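Local coordinates for putative methyl-accepting chemotaxis protein (Salmonella enterica subsp. enterica serovar Typhimurium str. LT2, PDB 6DB1) that probably senses chemoeffectors through this N-terminal ligand-binding domain and passes the signal on as a methyl-accepting chemotaxis receptor, at residues 91-96 with 119-124; 21-26 with 68-73. One frame throughout, in Å; residues are numbered along the deposited sequence.

Four helices run up and down along the domain, and each contact joins two that follow each other in the chain: contact 1 pairs helix 80-105 with helix 110-144, contact 2 pairs helix 13-46 with helix 54-73. Their centres lie about 18 Å apart, on opposite sides of the chain's centre. Segment axes approach to 9.5 Å in both, yet contact 1 is partly buried, with Lys-96 and Val-120 exposed, whereas contact 2 is buried. Contact 1 rests on leucine against aliphatic carbon; contact 2 on valine against a selenomethionine, with a carboxylate at its edge. A probable hydrogen bond of 2.7 Å from Lys-71 NZ to Gln-91 OE1 connects them.

Contact 1. Residues 91-96 with 119-124; sequences QALLEK and TVTPAL
Leu-124 reaches across to three residues of 91-96 through CB and its two methyls. CB packs against the backbone of Leu-93, 4.1 Å from its CA, and also meets Leu-93 CD1. Farther out, CD1 lies 3.7 Å from Lys-96 CB, while the other methyl, CD2, is 4.4 Å from Ala-92 CB. Chi1 of -62° sets Leu-124 CG beside its own backbone N, anti to the carbonyl carbon. The two leucine side chains cross obliquely, with Leu-93 CG anti to its backbone N (chi1 173°). Leu-93 CD1 also approaches Thr-121 CG2, at 4.3 Å. At the open edge Val-120 CG1 stands 4.2 Å from Lys-96 O, a methyl-to-carbonyl contact; the lysine lends the interface its CB, and its extended chain leads away.

Behind this shell, Thr-121 OG1 is hydrogen-bonded to Gln-101 NE2, a second tie to helix 80-105, and Tyr-31 of helix 13-46 touches both Leu-93 and Thr-121. Neither helix is regular here: 93-96 makes a wider pi-type turn, and the other helix kinks where Pro-122 N cannot bond to the preceding turn. With the segments antiparallel at 165°, the contacts across them are van der Waals ones, consistent with an association set by shape and apolar burial rather than by directional bonds.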
ATOM      1  N   GLN A  91       7.410  11.021  -7.384  1.00 40.59           N
ATOM      2  CA  GLN A  91       8.610  11.878  -7.213  1.00 43.37           C
ATOM      3  C   GLN A  91       8.233  13.204  -6.531  1.00 44.50           C
ATOM      4  O   GLN A  91       8.993  13.709  -5.709  1.00 47.47           O
ATOM      5  CB  GLN A  91       9.328  12.097  -8.548  1.00 44.48           C
ATOM      6  CG  GLN A  91      10.537  13.021  -8.430  1.00 47.87           C
ATOM      7  CD  GLN A  91      11.465  12.935  -9.615  1.00 51.80           C
ATOM      8  OE1 GLN A  91      11.642  11.877 -10.215  1.00 51.30           O
ATOM      9  NE2 GLN A  91      12.122  14.041  -9.926  1.00 55.87           N
ATOM     10  N   ALA A  92       7.072  13.762  -6.861  1.00 47.03           N
ATOM     11  CA  ALA A  92       6.650  15.012  -6.239  1.00 47.69           C
ATOM     12  C   ALA A  92       6.377  14.782  -4.743  1.00 46.31           C
ATOM     13  O   ALA A  92       6.824  15.553  -3.898  1.00 42.40           O
ATOM     14  CB  ALA A  92       5.431  15.554  -6.952  1.00 48.36           C
ATOM     15  N   LEU A  93       5.626  13.729  -4.431  1.00 43.71           N
ATOM     16  CA  LEU A  93       5.283  13.420  -3.058  1.00 45.16           C
ATOM     17  C   LEU A  93       6.550  13.352  -2.204  1.00 48.39           C
ATOM     18  O   LEU A  93       6.579  13.851  -1.074  1.00 47.48           O
ATOM     19  CB  LEU A  93       4.519  12.093  -3.038  1.00 44.97           C
ATOM     20  CG  LEU A  93       4.211  11.507  -1.664  1.00 43.62           C
ATOM     21  CD1 LEU A  93       3.514  12.522  -0.770  1.00 43.98           C
ATOM     22  CD2 LEU A  93       3.364  10.252  -1.819  1.00 44.34           C
ATOM     23  N   LEU A  94       7.600  12.784  -2.786  1.00 48.47           N
ATOM     24  CA  LEU A  94       8.855  12.582  -2.107  1.00 47.58           C
ATOM     25  C   LEU A  94       9.659  13.878  -2.001  1.00 51.91           C
ATOM     26  O   LEU A  94      10.089  14.247  -0.903  1.00 52.48           O
ATOM     27  CB  LEU A  94       9.659  11.530  -2.877  1.00 48.07           C
ATOM     28  CG  LEU A  94      11.081  11.260  -2.379  1.00 49.51           C
ATOM     29  CD1 LEU A  94      11.080  10.598  -1.003  1.00 47.09           C
ATOM     30  CD2 LEU A  94      11.832  10.393  -3.379  1.00 51.92           C
ATOM     31  N   GLU A  95       9.882  14.557  -3.119  1.00 53.70           N
ATOM     32  CA  GLU A  95      10.770  15.739  -3.109  1.00 58.26           C
ATOM     33  C   GLU A  95      10.090  16.995  -2.555  1.00 59.90           C
ATOM     34  O   GLU A  95      10.803  17.901  -2.126  1.00 61.13           O
ATOM     35  CB  GLU A  95      11.309  16.015  -4.511  1.00 58.67           C
ATOM     36  CG  GLU A  95      12.408  15.054  -4.904  1.00 61.20           C
ATOM     37  CD  GLU A  95      12.644  14.926  -6.395  1.00 68.27           C
ATOM     38  OE1 GLU A  95      13.224  13.896  -6.799  1.00 73.22           O
ATOM     39  OE2 GLU A  95      12.241  15.852  -7.150  1.00 74.72           O
ATOM     40  N   LYS A  96       8.760  17.053  -2.540  1.00 59.30           N
ATOM     41  CA  LYS A  96       8.068  18.260  -2.073  1.00 60.70           C
ATOM     42  C   LYS A  96       7.273  17.999  -0.788  1.00 59.57           C
ATOM     43  O   LYS A  96       6.955  18.953  -0.082  1.00 64.13           O
ATOM     44  CB  LYS A  96       7.110  18.778  -3.150  1.00 62.72           C
ATOM     45  CG  LYS A  96       7.749  19.177  -4.475  1.00 66.10           C
ATOM     46  CD  LYS A  96       6.726  19.613  -5.505  1.00 72.42           C
ATOM     47  CE  LYS A  96       7.336  20.001  -6.835  1.00 78.18           C
ATOM     48  NZ  LYS A  96       6.294  20.405  -7.812  1.00 84.04           N
ATOM     49  N   THR A 119      -0.983  20.752   5.387  1.00 98.35           N
ATOM     50  CA  THR A 119      -1.488  21.518   4.249  1.00100.56           C
ATOM     51  C   THR A 119      -0.857  21.053   2.929  1.00105.86           C
ATOM     52  O   THR A 119      -1.568  20.613   2.018  1.00114.69           O
ATOM     53  CB  THR A 119      -1.242  23.022   4.440  1.00101.31           C
ATOM     54  OG1 THR A 119       0.137  23.201   4.761  1.00 98.94           O
ATOM     55  CG2 THR A 119      -2.095  23.638   5.529  1.00100.42           C
ATOM     56  N   VAL A 120       0.466  21.119   2.834  1.00102.03           N
ATOM     57  CA  VAL A 120       1.158  20.823   1.567  1.00 99.68           C
ATOM     58  C   VAL A 120       1.151  19.326   1.227  1.00 96.64           C
ATOM     59  O   VAL A 120       0.795  18.966   0.099  1.00 96.88           O
ATOM     60  CB  VAL A 120       2.601  21.361   1.585  1.00 98.28           C
ATOM     61  CG1 VAL A 120       3.354  20.997   0.312  1.00 99.30           C
ATOM     62  CG2 VAL A 120       2.633  22.864   1.814  1.00 99.01           C
ATOM     63  N   THR A 121       1.545  18.467   2.164  1.00 88.76           N
ATOM     64  CA  THR A 121       1.679  17.041   1.849  1.00 89.19           C
ATOM     65  C   THR A 121       0.352  16.466   1.314  1.00 97.41           C
ATOM     66  O   THR A 121       0.294  16.115   0.142  1.00103.80           O
ATOM     67  CB  THR A 121       2.325  16.280   3.014  1.00 82.38           C
ATOM     68  OG1 THR A 121       3.601  16.877   3.244  1.00 76.12           O
ATOM     69  CG2 THR A 121       2.518  14.807   2.728  1.00 82.98           C
ATOM     70  N   PRO A 122      -0.715  16.368   2.133  1.00 79.38           N
ATOM     71  CA  PRO A 122      -1.981  15.799   1.641  1.00 75.92           C
ATOM     72  C   PRO A 122      -2.308  15.977   0.147  1.00 70.61           C
ATOM     73  O   PRO A 122      -2.643  14.999  -0.516  1.00 65.37           O
ATOM     74  CB  PRO A 122      -2.977  16.537   2.533  1.00 86.31           C
ATOM     75  CG  PRO A 122      -2.340  16.387   3.888  1.00 87.43           C
ATOM     76  CD  PRO A 122      -0.847  16.415   3.601  1.00 83.02           C
ATOM     77  N   ALA A 123      -2.217  17.186  -0.382  1.00 68.13           N
ATOM     78  CA  ALA A 123      -2.519  17.399  -1.800  1.00 66.81           C
ATOM     79  C   ALA A 123      -1.674  16.460  -2.674  1.00 63.64           C
ATOM     80  O   ALA A 123      -2.177  15.858  -3.614  1.00 62.62           O
ATOM     81  CB  ALA A 123      -2.260  18.839  -2.163  1.00 69.07           C
ATOM     82  N   LEU A 124      -0.386  16.364  -2.347  1.00 61.54           N
ATOM     83  CA  LEU A 124       0.598  15.535  -3.074  1.00 55.65           C
ATOM     84  C   LEU A 124       0.296  14.050  -2.870  1.00 53.65           C
ATOM     85  O   LEU A 124       0.484  13.221  -3.774  1.00 47.56           O
ATOM     86  CB  LEU A 124       1.998  15.868  -2.550  1.00 56.13           C
ATOM     87  CG  LEU A 124       2.444  17.313  -2.759  1.00 55.24           C
ATOM     88  CD1 LEU A 124       3.754  17.588  -2.035  1.00 58.36           C
ATOM     89  CD2 LEU A 124       2.571  17.619  -4.244  1.00 55.99           C
TER

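Contact 2. Residues 21-26 with 68-73; sequences MTVLSQ and EEMKAL
In the antiparallel helical hairpin that opens this four-helix bundle, Val-23 of helix 13-46 packs against Glu-69, Met-70 and Leu-73 of helix 54-73. The segments run at 158° to each other, and the nearest CA pair is Val-23 with Met-70, at 6.3 Å. Met-70 is a selenomethionine. Val-23 CG1, anti to its backbone N (chi1 168°), lies 3.8 Å from Met-70 N and equally far from the selenium, so one methyl meets both backbone and side chain. A bend at chi2 (75°) places that selenium, which also comes within 3.9 Å of Leu-24 N; beyond it, the terminal CE reaches Leu-24 CB at 4.2 Å. The Val-23 and Met-70 side chains pass each other in opposite directions.

The other valine methyl, CG2, faces a mixed surface: Leu-73 CD1 at 3.9 Å and Glu-69 OE1 at 3.6 Å. The carboxylate's polar partner lies elsewhere, since OE2 forms a salt bridge with Lys-66, whose NZ also donates to Gln-26 OE1. Through the Gln-26 bond Lys-66 ties helix 54-73 to helix 13-46 beside the apolar contact.

Inward, Trp-90 of helix 80-105 and Phe-135 of helix 110-144 both touch Leu-24 and Met-70, closing the core around them. On another face of helix 13-46, Ser-25 packs against Asn-28 of the second subunit, and a weak hydrogen bond joins Thr-22 OG1 and Ser-25 OG of the second subunit.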
HETATM    1  N   MSE A  21       3.505  -3.667 -10.038  0.50 27.06           N
HETATM    2  CA  MSE A  21       2.416  -3.535  -9.052  0.50 28.14           C
HETATM    3  C   MSE A  21       2.960  -3.732  -7.646  0.50 28.88           C
HETATM    4  O   MSE A  21       2.543  -3.065  -6.721  0.50 28.42           O
HETATM    5  CB  MSE A  21       1.265  -4.508  -9.390  0.50 27.88           C
HETATM    6  CG  MSE A  21       0.140  -4.500  -8.342  0.50 29.45           C
HETATM    7 SE   MSE A  21      -1.275  -5.802  -8.816  0.50 30.99          SE
HETATM    8  CE  MSE A  21      -0.856  -5.852 -10.742  0.50 29.11           C
ATOM      9  N   THR A  22       3.924  -4.639  -7.500  1.00 30.87           N
ATOM     10  CA  THR A  22       4.544  -4.927  -6.209  1.00 31.82           C
ATOM     11  C   THR A  22       5.431  -3.759  -5.762  1.00 30.20           C
ATOM     12  O   THR A  22       5.385  -3.381  -4.609  1.00 29.86           O
ATOM     13  CB  THR A  22       5.350  -6.232  -6.264  1.00 34.85           C
ATOM     14  OG1 THR A  22       4.413  -7.299  -6.424  1.00 35.34           O
ATOM     15  CG2 THR A  22       6.187  -6.459  -5.023  1.00 36.45           C
ATOM     16  N   VAL A  23       6.228  -3.197  -6.676  1.00 30.47           N
ATOM     17  CA  VAL A  23       7.090  -2.062  -6.333  1.00 29.92           C
ATOM     18  C   VAL A  23       6.228  -0.847  -5.952  1.00 29.27           C
ATOM     19  O   VAL A  23       6.573  -0.102  -5.023  1.00 29.88           O
ATOM     20  CB  VAL A  23       8.073  -1.748  -7.474  1.00 29.32           C
ATOM     21  CG1 VAL A  23       8.775  -0.411  -7.291  1.00 29.32           C
ATOM     22  CG2 VAL A  23       9.085  -2.868  -7.624  1.00 31.57           C
ATOM     23  N   LEU A  24       5.125  -0.641  -6.658  1.00 29.22           N
ATOM     24  CA  LEU A  24       4.217   0.465  -6.361  1.00 29.58           C
ATOM     25  C   LEU A  24       3.591   0.268  -4.967  1.00 29.22           C
ATOM     26  O   LEU A  24       3.484   1.215  -4.194  1.00 28.39           O
ATOM     27  CB  LEU A  24       3.153   0.547  -7.465  1.00 30.69           C
ATOM     28  CG  LEU A  24       2.072   1.621  -7.293  1.00 33.05           C
ATOM     29  CD1 LEU A  24       2.669   3.018  -7.191  1.00 32.75           C
ATOM     30  CD2 LEU A  24       1.061   1.557  -8.439  1.00 35.51           C
ATOM     31  N   SER A  25       3.158  -0.945  -4.637  1.00 30.04           N
ATOM     32  CA  SER A  25       2.567  -1.208  -3.306  1.00 31.22           C
ATOM     33  C   SER A  25       3.600  -1.006  -2.196  1.00 31.42           C
ATOM     34  O   SER A  25       3.291  -0.491  -1.137  1.00 31.82           O
ATOM     35  CB  SER A  25       1.997  -2.586  -3.222  1.00 32.35           C
ATOM     36  OG  SER A  25       0.847  -2.690  -4.025  1.00 33.16           O
ATOM     37  N   GLN A  26       4.818  -1.448  -2.457  1.00 32.89           N
ATOM     38  CA  GLN A  26       5.889  -1.300  -1.510  1.00 34.64           C
ATOM     39  C   GLN A  26       6.167   0.191  -1.302  1.00 35.18           C
ATOM     40  O   GLN A  26       6.406   0.614  -0.171  1.00 36.30           O
ATOM     41  CB  GLN A  26       7.129  -2.053  -1.984  1.00 35.13           C
ATOM     42  CG  GLN A  26       7.013  -3.562  -1.852  1.00 37.76           C
ATOM     43  CD  GLN A  26       8.118  -4.290  -2.584  1.00 40.68           C
ATOM     44  OE1 GLN A  26       8.739  -3.771  -3.518  1.00 40.20           O
ATOM     45  NE2 GLN A  26       8.348  -5.529  -2.187  1.00 42.98           N
ATOM     46  N   GLU A  68      13.134   4.622  -7.561  1.00 36.71           N
ATOM     47  CA  GLU A  68      14.185   4.334  -8.526  1.00 40.01           C
ATOM     48  C   GLU A  68      13.899   2.997  -9.216  1.00 39.69           C
ATOM     49  O   GLU A  68      14.049   2.879 -10.415  1.00 39.79           O
ATOM     50  CB  GLU A  68      15.558   4.314  -7.850  1.00 45.46           C
ATOM     51  CG  GLU A  68      16.085   5.693  -7.509  1.00 49.86           C
ATOM     52  CD  GLU A  68      16.009   6.697  -8.640  1.00 53.01           C
ATOM     53  OE1 GLU A  68      15.065   7.506  -8.641  1.00 54.37           O
ATOM     54  OE2 GLU A  68      16.883   6.656  -9.525  1.00 63.43           O
ATOM     55  N   GLU A  69      13.455   2.013  -8.453  1.00 37.67           N
ATOM     56  CA  GLU A  69      13.139   0.693  -8.985  1.00 38.19           C
ATOM     57  C   GLU A  69      11.924   0.794  -9.927  1.00 36.68           C
ATOM     58  O   GLU A  69      11.867   0.113 -10.986  1.00 36.72           O
ATOM     59  CB  GLU A  69      12.868  -0.246  -7.812  1.00 40.99           C
ATOM     60  CG  GLU A  69      13.300  -1.673  -8.021  1.00 46.47           C
ATOM     61  CD  GLU A  69      12.882  -2.592  -6.881  1.00 51.16           C
ATOM     62  OE1 GLU A  69      12.535  -3.757  -7.180  1.00 55.39           O
ATOM     63  OE2 GLU A  69      12.873  -2.137  -5.701  1.00 47.68           O
HETATM   64  N   MSE A  70      10.973   1.661  -9.586  1.00 32.10           N
HETATM   65  CA  MSE A  70       9.787   1.814 -10.439  1.00 30.09           C
HETATM   66  C   MSE A  70      10.186   2.392 -11.752  1.00 31.15           C
HETATM   67  O   MSE A  70       9.733   1.916 -12.801  1.00 29.24           O
HETATM   68  CB  MSE A  70       8.701   2.688  -9.816  1.00 28.08           C
HETATM   69  CG  MSE A  70       7.339   2.517 -10.527  1.00 27.60           C
HETATM   70 SE   MSE A  70       6.471   0.809 -10.058  1.00 27.81          SE
HETATM   71  CE  MSE A  70       4.924   1.046 -11.228  1.00 26.35           C
ATOM     72  N   LYS A  71      11.061   3.405 -11.716  1.00 34.70           N
ATOM     73  CA  LYS A  71      11.543   4.075 -12.944  1.00 37.86           C
ATOM     74  C   LYS A  71      12.279   3.096 -13.869  1.00 39.77           C
ATOM     75  O   LYS A  71      12.118   3.155 -15.103  1.00 40.90           O
ATOM     76  CB  LYS A  71      12.516   5.207 -12.597  1.00 41.07           C
ATOM     77  CG  LYS A  71      11.875   6.474 -12.049  1.00 40.84           C
ATOM     78  CD  LYS A  71      12.890   7.490 -11.616  1.00 44.94           C
ATOM     79  CE  LYS A  71      12.263   8.836 -11.351  1.00 47.30           C
ATOM     80  NZ  LYS A  71      13.204   9.719 -10.630  1.00 50.55           N
ATOM     81  N   ALA A  72      13.125   2.251 -13.273  1.00 38.73           N
ATOM     82  CA  ALA A  72      13.922   1.266 -14.018  1.00 41.07           C
ATOM     83  C   ALA A  72      13.026   0.250 -14.744  1.00 41.23           C
ATOM     84  O   ALA A  72      13.430  -0.265 -15.781  1.00 41.05           O
ATOM     85  CB  ALA A  72      14.903   0.578 -13.085  1.00 43.07           C
ATOM     86  N   LEU A  73      11.820  -0.007 -14.214  1.00 38.19           N
ATOM     87  CA  LEU A  73      10.840  -0.979 -14.774  1.00 39.13           C
ATOM     88  C   LEU A  73       9.852  -0.338 -15.758  1.00 37.72           C
ATOM     89  O   LEU A  73       9.134  -1.067 -16.439  1.00 36.84           O
ATOM     90  CB  LEU A  73       9.988  -1.544 -13.623  1.00 39.43           C
ATOM     91  CG  LEU A  73      10.674  -2.451 -12.603  1.00 40.71           C
ATOM     92  CD1 LEU A  73       9.688  -2.857 -11.519  1.00 38.76           C
ATOM     93  CD2 LEU A  73      11.264  -3.691 -13.256  1.00 44.46           C
TER